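Local atomic coordinates of pectate lyase II (Xanthomonas campestris pv. campestris, PDB entry 2QY1), a protein that probably cleaves pectate, the polygalacturonate of plant cell walls, by beta-elimination, as a secreted member of polysaccharide lyase family 1. Residues Phe86-Ala94 with Ser115-Pro126; Val253-Trp264 with Pro285-Lys296. The protein carries 2 engineered substitutions. All coordinates share one frame; numbering follows the deposited sequence.

Interaction 1 of 2, residues Phe86-Ala94 with Ser115-Pro126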
loop_
_atom_site.group_PDB
_atom_site.type_symbol
_atom_site.label_atom_id
_atom_site.label_comp_id
_atom_site.label_asym_id
_atom_site.label_seq_id
_atom_site.Cartn_x
_atom_site.Cartn_y
_atom_site.Cartn_z
ATOM N N PHE A 86 -13.603 -2.185 -8.283
ATOM C CA PHE A 86 -12.538 -2.451 -9.246
ATOM C C PHE A 86 -11.212 -1.944 -8.690
ATOM O O PHE A 86 -11.189 -1.005 -7.892
ATOM C CB PHE A 86 -12.839 -1.814 -10.615
ATOM C CG PHE A 86 -13.021 -0.316 -10.576
ATOM C CD1 PHE A 86 -11.923 0.537 -10.663
ATOM C CD2 PHE A 86 -14.295 0.241 -10.468
ATOM C CE1 PHE A 86 -12.090 1.921 -10.632
ATOM C CE2 PHE A 86 -14.472 1.623 -10.439
ATOM C CZ PHE A 86 -13.369 2.465 -10.519
ATOM N N GLY A 87 -10.121 -2.579 -9.109
ATOM C CA GLY A 87 -8.777 -2.177 -8.706
ATOM C C GLY A 87 -8.102 -1.290 -9.733
ATOM O O GLY A 87 -8.652 -1.036 -10.809
ATOM N N ILE A 88 -6.907 -0.814 -9.392
ATOM C CA ILE A 88 -6.134 0.076 -10.260
ATOM C C ILE A 88 -4.712 -0.454 -10.391
ATOM O O ILE A 88 -4.106 -0.895 -9.408
ATOM C CB ILE A 88 -6.095 1.534 -9.729
ATOM C CG1 ILE A 88 -7.509 2.121 -9.637
ATOM C CG2 ILE A 88 -5.223 2.424 -10.628
ATOM C CD1 ILE A 88 -7.609 3.350 -8.736
ATOM N N ARG A 89 -4.192 -0.400 -11.611
ATOM C CA ARG A 89 -2.854 -0.875 -11.907
ATOM C C ARG A 89 -2.059 0.201 -12.644
ATOM O O ARG A 89 -2.531 0.756 -13.636
ATOM C CB ARG A 89 -2.972 -2.124 -12.765
ATOM C CG ARG A 89 -1.784 -3.024 -12.757
ATOM C CD ARG A 89 -2.099 -4.199 -13.666
ATOM N NE ARG A 89 -0.916 -4.975 -13.989
ATOM C CZ ARG A 89 -0.775 -5.707 -15.088
ATOM N NH1 ARG A 89 0.345 -6.380 -15.284
ATOM N NH2 ARG A 89 -1.749 -5.761 -15.991
ATOM N N VAL A 90 -0.860 0.499 -12.153
ATOM C CA VAL A 90 0.054 1.419 -12.840
ATOM C C VAL A 90 1.287 0.632 -13.275
ATOM O O VAL A 90 1.994 0.064 -12.445
ATOM C CB VAL A 90 0.455 2.628 -11.960
ATOM C CG1 VAL A 90 1.360 3.574 -12.737
ATOM C CG2 VAL A 90 -0.783 3.374 -11.469
ATOM N N VAL A 91 1.538 0.594 -14.580
ATOM C CA VAL A 91 2.532 -0.335 -15.109
ATOM C C VAL A 91 3.450 0.263 -16.194
ATOM O O VAL A 91 3.023 1.076 -17.024
ATOM C CB VAL A 91 1.856 -1.696 -15.525
ATOM C CG1 VAL A 91 0.734 -1.478 -16.518
ATOM C CG2 VAL A 91 2.864 -2.710 -16.049
ATOM N N GLY A 92 4.719 -0.129 -16.143
ATOM C CA GLY A 92 5.697 0.229 -17.165
ATOM C C GLY A 92 6.232 1.642 -17.037
ATOM O O GLY A 92 6.415 2.149 -15.928
ATOM N N ASN A 93 6.480 2.268 -18.186
ATOM C CA ASN A 93 7.022 3.623 -18.254
ATOM C C ASN A 93 5.946 4.656 -17.907
ATOM O O ASN A 93 5.477 5.406 -18.767
ATOM C CB ASN A 93 7.612 3.877 -19.648
ATOM C CG ASN A 93 8.519 5.094 -19.696
ATOM O OD1 ASN A 93 8.933 5.629 -18.666
ATOM N ND2 ASN A 93 8.837 5.535 -20.906
ATOM N N ALA A 94 5.567 4.680 -16.634
ATOM C CA ALA A 94 4.456 5.494 -16.154
ATOM C C ALA A 94 4.892 6.270 -14.920
ATOM O O ALA A 94 5.268 5.671 -13.912
ATOM C CB ALA A 94 3.259 4.605 -15.832
ATOM N N SER A 115 -5.817 -4.484 -5.452
ATOM C CA SER A 115 -6.524 -3.223 -5.224
ATOM C C SER A 115 -5.789 -2.051 -5.865
ATOM O O SER A 115 -6.329 -1.370 -6.733
ATOM C CB SER A 115 -6.749 -2.982 -3.729
ATOM O OG SER A 115 -7.627 -3.950 -3.183
ATOM N N ILE A 116 -4.560 -1.815 -5.422
ATOM C CA ILE A 116 -3.705 -0.794 -6.018
ATOM C C ILE A 116 -2.344 -1.432 -6.265
ATOM O O ILE A 116 -1.650 -1.817 -5.321
ATOM C CB ILE A 116 -3.593 0.467 -5.121
ATOM C CG1 ILE A 116 -4.971 1.127 -4.949
ATOM C CG2 ILE A 116 -2.573 1.459 -5.695
ATOM C CD1 ILE A 116 -5.042 2.182 -3.842
ATOM N N SER A 117 -1.983 -1.565 -7.537
ATOM C CA SER A 117 -0.759 -2.259 -7.912
ATOM C C SER A 117 0.124 -1.402 -8.801
ATOM O O SER A 117 -0.330 -0.872 -9.817
ATOM C CB SER A 117 -1.087 -3.577 -8.620
ATOM O OG SER A 117 0.091 -4.203 -9.101
ATOM N N LEU A 118 1.388 -1.281 -8.408
ATOM C CA LEU A 118 2.388 -0.560 -9.177
ATOM C C LEU A 118 3.437 -1.560 -9.638
ATOM O O LEU A 118 3.975 -2.312 -8.827
ATOM C CB LEU A 118 3.037 0.527 -8.310
ATOM C CG LEU A 118 2.132 1.378 -7.408
ATOM C CD1 LEU A 118 2.967 2.316 -6.532
ATOM C CD2 LEU A 118 1.103 2.166 -8.220
ATOM N N GLU A 119 3.729 -1.586 -10.934
ATOM C CA GLU A 119 4.646 -2.605 -11.449
ATOM C C GLU A 119 5.555 -2.165 -12.586
ATOM O O GLU A 119 5.101 -1.647 -13.610
ATOM C CB GLU A 119 3.894 -3.890 -11.831
ATOM C CG GLU A 119 2.455 -3.680 -12.276
ATOM C CD GLU A 119 1.662 -4.969 -12.305
ATOM O OE1 GLU A 119 2.129 -5.941 -12.934
ATOM O OE2 GLU A 119 0.566 -5.004 -11.702
ATOM N N GLY A 120 6.849 -2.393 -12.388
ATOM C CA GLY A 120 7.818 -2.249 -13.459
ATOM C C GLY A 120 7.717 -3.427 -14.410
ATOM O O GLY A 120 7.242 -4.503 -14.034
ATOM N N ASN A 121 8.138 -3.209 -15.651
ATOM C CA ASN A 121 8.292 -4.283 -16.628
ATOM C C ASN A 121 9.448 -3.965 -17.576
ATOM O O ASN A 121 10.235 -3.057 -17.300
ATOM C CB ASN A 121 6.973 -4.584 -17.372
ATOM C CG ASN A 121 6.404 -3.373 -18.122
ATOM O OD1 ASN A 121 5.204 -3.320 -18.404
ATOM N ND2 ASN A 121 7.252 -2.417 -18.452
ATOM N N SER A 122 9.552 -4.701 -18.681
ATOM C CA SER A 122 10.647 -4.507 -19.633
ATOM C C SER A 122 10.642 -3.123 -20.294
ATOM O O SER A 122 11.669 -2.680 -20.808
ATOM C CB SER A 122 10.649 -5.613 -20.697
ATOM O OG SER A 122 9.417 -5.657 -21.395
ATOM N N SER A 123 9.494 -2.446 -20.263
ATOM C CA SER A 123 9.349 -1.125 -20.882
ATOM C C SER A 123 9.738 0.026 -19.949
ATOM O O SER A 123 9.949 1.152 -20.401
ATOM C CB SER A 123 7.919 -0.926 -21.391
ATOM O OG SER A 123 7.043 -0.570 -20.334
ATOM N N GLY A 124 9.820 -0.258 -18.650
ATOM C CA GLY A 124 10.170 0.758 -17.658
ATOM C C GLY A 124 9.574 0.489 -16.290
ATOM O O GLY A 124 8.835 -0.481 -16.105
ATOM N N GLU A 125 9.901 1.355 -15.334
ATOM C CA GLU A 125 9.428 1.216 -13.955
ATOM C C GLU A 125 8.744 2.501 -13.500
ATOM O O GLU A 125 9.319 3.584 -13.642
ATOM C CB GLU A 125 10.590 0.898 -13.005
ATOM C CG GLU A 125 11.394 -0.356 -13.341
ATOM C CD GLU A 125 12.534 -0.095 -14.307
ATOM O OE1 GLU A 125 13.215 0.943 -14.168
ATOM O OE2 GLU A 125 12.761 -0.939 -15.201
ATOM N N PRO A 126 7.510 2.395 -12.967
ATOM C CA PRO A 126 6.823 3.575 -12.440
ATOM C C PRO A 126 7.607 4.315 -11.353
ATOM O O PRO A 126 8.317 3.694 -10.561
ATOM C CB PRO A 126 5.521 2.996 -11.871
ATOM C CG PRO A 126 5.289 1.758 -12.686
ATOM C CD PRO A 126 6.666 1.192 -12.867
HETATM O O HOH W 1 11.024 3.888 -16.686
#
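Neighbouring parallel strands 87-91 and 116-119 pair Ile88 with Ile116, Arg89 with Ser117, Val90 with Leu118 and Val91 with Glu119, their axes only 11° apart. Backbone bonds alternate in direction: Ile88 N and Val90 N donate to Ser115 O and Ser117 O, Ser117 N and Glu119 N return to Ile88 O and Val90 O, and Gly92 N closes the series on Glu119 O. On the face bearing Arg89, Ser117 and Glu119, the arginine chain swings anti to its own nitrogen (chi1 -158°) and runs extended, bringing its NE-side edge to the carboxylate. Arg89 NE meets Glu119 OE2 at 2.7 Å and Arg89 NH1 meets Glu119 OE1 at 3.0 Å, a side-on salt bridge. The planes stand 63° apart, and both nitrogens approach from above the carboxylate. From its opposite face Ser117 OG donates to Glu119 OE2 (2.8 Å), so two donors grip that oxygen. The strands belong to successive coils of the parallel beta-helix of pectate lyases, between strands 65-69 and 155-158. On the other face Val90 CB rests 3.8 Å from Leu118 CD2, side by side, while Ile88 and Ile116 reach Ile99 of strand 97-105. Beyond the strands, Gly92, at positive phi, brings its CA within 3.4 Å of Gly124 O, part of the type I turn from Asn121. Pro126 CG approaches Val90 O at 3.7 Å.

Interaction 2 of 2, residues Val253-Trp264 with Pro285-Lys296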
loop_
_atom_site.group_PDB
_atom_site.type_symbol
_atom_site.label_atom_id
_atom_site.label_comp_id
_atom_site.label_asym_id
_atom_site.label_seq_id
_atom_site.Cartn_x
_atom_site.Cartn_y
_atom_site.Cartn_z
ATOM N N VAL A 253 7.622 -6.147 14.057
ATOM C CA VAL A 253 8.814 -5.893 13.258
ATOM C C VAL A 253 9.604 -7.191 13.178
ATOM O O VAL A 253 10.077 -7.708 14.195
ATOM C CB VAL A 253 9.682 -4.751 13.848
ATOM C CG1 VAL A 253 10.957 -4.571 13.042
ATOM C CG2 VAL A 253 8.898 -3.442 13.890
ATOM N N THR A 254 9.729 -7.724 11.968
ATOM C CA THR A 254 10.356 -9.028 11.770
ATOM C C THR A 254 11.053 -9.128 10.414
ATOM O O THR A 254 10.868 -8.276 9.544
ATOM C CB THR A 254 9.324 -10.186 11.929
ATOM O OG1 THR A 254 9.988 -11.453 11.827
ATOM C CG2 THR A 254 8.216 -10.104 10.869
ATOM N N SER A 255 11.876 -10.162 10.268
ATOM C CA SER A 255 12.404 -10.575 8.976
ATOM C C SER A 255 12.284 -12.089 8.880
ATOM O O SER A 255 12.915 -12.807 9.652
ATOM C CB SER A 255 13.861 -10.156 8.818
ATOM O OG SER A 255 14.349 -10.572 7.555
ATOM N N ARG A 256 11.474 -12.573 7.941
ATOM C CA ARG A 256 11.206 -14.010 7.829
ATOM C C ARG A 256 10.819 -14.460 6.419
ATOM O O ARG A 256 10.244 -13.692 5.650
ATOM C CB ARG A 256 10.120 -14.433 8.830
ATOM C CG ARG A 256 8.790 -13.682 8.691
ATOM C CD ARG A 256 7.787 -14.129 9.740
ATOM N NE ARG A 256 8.283 -13.899 11.096
ATOM C CZ ARG A 256 7.800 -14.483 12.189
ATOM N NH1 ARG A 256 6.796 -15.347 12.105
ATOM N NH2 ARG A 256 8.328 -14.203 13.374
ATOM N N ASP A 257 11.161 -15.711 6.107
ATOM C CA ASP A 257 10.703 -16.431 4.901
ATOM C C ASP A 257 11.403 -16.091 3.578
ATOM O O ASP A 257 11.011 -16.590 2.517
ATOM C CB ASP A 257 9.174 -16.360 4.755
ATOM C CG ASP A 257 8.451 -17.079 5.880
ATOM O OD1 ASP A 257 8.802 -18.241 6.172
ATOM O OD2 ASP A 257 7.528 -16.484 6.474
ATOM N N SER A 258 12.442 -15.261 3.649
ATOM C CA SER A 258 13.328 -15.031 2.510
ATOM C C SER A 258 14.670 -15.732 2.708
ATOM O O SER A 258 15.032 -16.093 3.831
ATOM C CB SER A 258 13.543 -13.534 2.271
ATOM O OG SER A 258 12.494 -12.988 1.492
ATOM N N SER A 259 15.400 -15.919 1.609
ATOM C CA SER A 259 16.727 -16.537 1.643
ATOM C C SER A 259 17.731 -15.702 2.441
ATOM O O SER A 259 18.683 -16.241 3.006
ATOM C CB SER A 259 17.245 -16.773 0.222
ATOM O OG SER A 259 17.254 -15.568 -0.524
ATOM N N GLU A 260 17.506 -14.390 2.476
ATOM C CA GLU A 260 18.357 -13.461 3.224
ATOM C C GLU A 260 17.512 -12.454 3.998
ATOM O O GLU A 260 16.465 -12.014 3.520
ATOM C CB GLU A 260 19.314 -12.730 2.282
ATOM C CG GLU A 260 20.450 -13.600 1.758
ATOM C CD GLU A 260 21.163 -12.985 0.569
ATOM O OE1 GLU A 260 20.482 -12.446 -0.331
ATOM O OE2 GLU A 260 22.407 -13.052 0.532
ATOM N N ILE A 261 17.975 -12.089 5.191
ATOM C CA ILE A 261 17.208 -11.198 6.067
ATOM C C ILE A 261 17.258 -9.724 5.639
ATOM O O ILE A 261 18.109 -9.322 4.839
ATOM C CB ILE A 261 17.610 -11.339 7.568
ATOM C CG1 ILE A 261 19.049 -10.866 7.808
ATOM C CG2 ILE A 261 17.387 -12.774 8.063
ATOM C CD1 ILE A 261 19.321 -10.439 9.238
ATOM N N GLY A 262 16.326 -8.938 6.173
ATOM C CA GLY A 262 16.335 -7.485 6.029
ATOM C C GLY A 262 16.586 -6.836 7.378
ATOM O O GLY A 262 16.584 -7.513 8.408
ATOM N N TYR A 263 16.785 -5.519 7.372
ATOM C CA TYR A 263 17.244 -4.796 8.560
ATOM C C TYR A 263 16.375 -3.581 8.870
ATOM O O TYR A 263 15.606 -3.123 8.020
ATOM C CB TYR A 263 18.711 -4.381 8.389
ATOM C CG TYR A 263 19.617 -5.520 7.977
ATOM C CD1 TYR A 263 20.235 -6.327 8.932
ATOM C CD2 TYR A 263 19.845 -5.805 6.628
ATOM C CE1 TYR A 263 21.061 -7.383 8.555
ATOM C CE2 TYR A 263 20.668 -6.860 6.243
ATOM C CZ TYR A 263 21.272 -7.643 7.210
ATOM O OH TYR A 263 22.087 -8.685 6.832
ATOM N N TRP A 264 16.494 -3.067 10.093
ATOM C CA TRP A 264 15.671 -1.940 10.532
ATOM C C TRP A 264 16.386 -0.944 11.442
ATOM O O TRP A 264 17.240 -1.317 12.250
ATOM C CB TRP A 264 14.379 -2.426 11.201
ATOM C CG TRP A 264 14.563 -3.560 12.164
ATOM C CD1 TRP A 264 15.027 -3.484 13.444
ATOM C CD2 TRP A 264 14.276 -4.942 11.923
ATOM N NE1 TRP A 264 15.051 -4.734 14.018
ATOM C CE2 TRP A 264 14.593 -5.648 13.106
ATOM C CE3 TRP A 264 13.777 -5.654 10.823
ATOM C CZ2 TRP A 264 14.432 -7.033 13.220
ATOM C CZ3 TRP A 264 13.620 -7.032 10.935
ATOM C CH2 TRP A 264 13.943 -7.705 12.126
ATOM N N PRO A 285 16.560 -18.388 7.716
ATOM C CA PRO A 285 16.912 -17.513 8.839
ATOM C C PRO A 285 15.858 -16.435 9.099
ATOM O O PRO A 285 15.214 -15.955 8.160
ATOM C CB PRO A 285 18.230 -16.870 8.386
ATOM C CG PRO A 285 18.198 -16.949 6.898
ATOM C CD PRO A 285 17.514 -18.249 6.600
ATOM N N TYR A 286 15.687 -16.072 10.369
ATOM C CA TYR A 286 14.702 -15.067 10.763
ATOM C C TYR A 286 15.205 -14.162 11.889
ATOM O O TYR A 286 16.205 -14.464 12.549
ATOM C CB TYR A 286 13.383 -15.738 11.174
ATOM C CG TYR A 286 13.349 -16.237 12.607
ATOM C CD1 TYR A 286 13.895 -17.472 12.952
ATOM C CD2 TYR A 286 12.761 -15.471 13.617
ATOM C CE1 TYR A 286 13.863 -17.931 14.267
ATOM C CE2 TYR A 286 12.725 -15.919 14.933
ATOM C CZ TYR A 286 13.277 -17.149 15.250
ATOM O OH TYR A 286 13.242 -17.597 16.553
ATOM N N ALA A 287 14.494 -13.058 12.101
ATOM C CA ALA A 287 14.749 -12.155 13.219
ATOM C C ALA A 287 13.449 -11.530 13.717
ATOM O O ALA A 287 12.570 -11.185 12.923
ATOM C CB ALA A 287 15.743 -11.072 12.818
ATOM N N ASN A 288 13.334 -11.410 15.037
ATOM C CA ASN A 288 12.225 -10.710 15.678
ATOM C C ASN A 288 12.761 -9.565 16.534
ATOM O O ASN A 288 13.643 -9.772 17.370
ATOM C CB ASN A 288 11.408 -11.669 16.555
ATOM C CG ASN A 288 10.485 -12.581 15.751
ATOM O OD1 ASN A 288 10.154 -12.307 14.594
ATOM N ND2 ASN A 288 10.052 -13.670 16.378
ATOM N N ALA A 289 12.227 -8.364 16.326
ATOM C CA ALA A 289 12.636 -7.187 17.096
ATOM C C ALA A 289 11.967 -7.158 18.474
ATOM O O ALA A 289 11.283 -6.193 18.827
ATOM C CB ALA A 289 12.329 -5.913 16.315
ATOM N N THR A 290 12.182 -8.221 19.251
ATOM C CA THR A 290 11.510 -8.420 20.539
ATOM C C THR A 290 11.820 -7.304 21.542
ATOM O O THR A 290 10.967 -6.931 22.349
ATOM C CB THR A 290 11.855 -9.810 21.139
ATOM O OG1 THR A 290 11.569 -10.830 20.172
ATOM C CG2 THR A 290 11.045 -10.090 22.398
ATOM N N ASN A 291 13.035 -6.769 21.473
ATOM C CA ASN A 291 13.462 -5.705 22.380
ATOM C C ASN A 291 13.527 -4.329 21.718
ATOM O O ASN A 291 13.974 -3.357 22.334
ATOM C CB ASN A 291 14.795 -6.072 23.025
ATOM C CG ASN A 291 14.679 -7.276 23.929
ATOM O OD1 ASN A 291 14.057 -7.208 24.987
ATOM N ND2 ASN A 291 15.265 -8.390 23.512
ATOM N N TRP A 292 13.075 -4.263 20.466
ATOM C CA TRP A 292 12.992 -3.013 19.697
ATOM C C TRP A 292 14.354 -2.346 19.475
ATOM O O TRP A 292 14.477 -1.117 19.514
ATOM C CB TRP A 292 11.973 -2.053 20.328
ATOM C CG TRP A 292 10.596 -2.627 20.316
ATOM C CD1 TRP A 292 10.028 -3.425 21.271
ATOM C CD2 TRP A 292 9.622 -2.490 19.277
ATOM N NE1 TRP A 292 8.753 -3.779 20.896
ATOM C CE2 TRP A 292 8.479 -3.219 19.676
ATOM C CE3 TRP A 292 9.599 -1.813 18.050
ATOM C CZ2 TRP A 292 7.324 -3.290 18.894
ATOM C CZ3 TRP A 292 8.449 -1.886 17.271
ATOM C CH2 TRP A 292 7.330 -2.621 17.697
ATOM N N ILE A 293 15.364 -3.173 19.218
ATOM C CA ILE A 293 16.720 -2.698 18.957
ATOM C C ILE A 293 17.012 -2.686 17.450
ATOM O O ILE A 293 16.657 -3.622 16.732
ATOM C CB ILE A 293 17.780 -3.517 19.777
ATOM C CG1 ILE A 293 19.052 -2.691 20.037
ATOM C CG2 ILE A 293 18.050 -4.905 19.161
ATOM C CD1 ILE A 293 20.115 -2.734 18.943
ATOM N N SER A 294 17.644 -1.610 16.983
ATOM C CA SER A 294 17.979 -1.442 15.568
ATOM C C SER A 294 19.028 -2.448 15.087
ATOM O O SER A 294 20.015 -2.704 15.777
ATOM C CB SER A 294 18.471 -0.017 15.304
ATOM O OG SER A 294 17.475 0.939 15.626
ATOM N N THR A 295 18.812 -3.009 13.900
ATOM C CA THR A 295 19.751 -3.986 13.336
ATOM C C THR A 295 20.686 -3.372 12.290
ATOM O O THR A 295 21.744 -3.931 11.993
ATOM C CB THR A 295 19.031 -5.224 12.759
ATOM O OG1 THR A 295 18.010 -4.806 11.843
ATOM C CG2 THR A 295 18.404 -6.045 13.881
ATOM N N LYS A 296 20.283 -2.230 11.738
ATOM C CA LYS A 296 21.145 -1.422 10.872
ATOM C C LYS A 296 20.764 0.049 10.935
ATOM O O LYS A 296 19.594 0.390 11.117
ATOM C CB LYS A 296 21.082 -1.894 9.417
ATOM C CG LYS A 296 22.200 -2.833 9.009
ATOM C CD LYS A 296 22.202 -3.062 7.505
ATOM C CE LYS A 296 23.180 -4.157 7.115
ATOM N NZ LYS A 296 23.173 -4.395 5.646
HETATM O O HOH W 2 12.370 -17.309 8.063
HETATM O O HOH W 3 17.009 -7.497 11.093
HETATM O O HOH W 4 15.895 -6.184 16.681
#
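Lys296 lies extended across one face of the Tyr263 ring, with CE 3.7 Å from the ring centroid in a CH-pi contact and NZ 4.0 Å from it as a cation-pi partner. Tyr263 turns its ring there with CG anti to the carbonyl carbon (chi1 -51°). Next to it the Trp264 indole is sandwiched: Val253 CG1 sits over the centre of one face, while Thr295 OG1 and a water lie above the other, toward the rim. The same Thr295 OG1 accepts Trp264 N at 2.9 Å, and the water also bonds to Gly262 O. Trp264 O takes both Thr295 N and Lys296 N, the second from above the carbonyl plane. Trp264 NE1 makes a weak bond to Ile293 O at the indole edge, where another water bridges the two atoms.

All this lies near the C-terminal end of the parallel beta-helix, where 287-288 runs antiparallel to the end of strand 245-255. Ser255 and Ala287 form the hydrogen-bonded pair, Thr254 and Asn288 the non-hydrogen-bonded one, and Ala289 N adds a bond to Val253 O. Arg256, bent at chi3 (60°), curls back so that NE donates to Thr254 OG1 (3.1 Å) and NH2 to Asn288 OD1 (2.9 Å), the latter on a lone pair with guanidinium and amide nearly coplanar. Gly278 O receives both Arg256 NH2 and Asn288 ND2. Thr254 OG1 lies 2.9 Å from Asn288 OD1 and 2.8 Å from Ala287 O, and its single proton may serve either. Ala287 CB packs against Trp264 CH2, Ala289 CB lies by its NE1 and CZ2, and Val253 CG2 touches Trp292 CZ3 (3.7 Å).

Interactions 1 and 2 follow each other along the chain and do not touch: their centres are 29 Å apart and their nearest atoms about 17 Å. Interaction 1 is largely buried and belongs to the regular part of the beta-helix, a parallel strand pair with backbone bonding along its length, aliphatic contacts on one face and a compact charged cluster on the other. Interaction 2 is partly buried, farther from the centre of the chain, and mixes a short antiparallel pairing with loops. There aromatic rings, a lysine, threonine hydroxyls and bridging waters share the work. Each uses one arginine, held by a carboxylate in interaction 1 and by neutral oxygens in interaction 2.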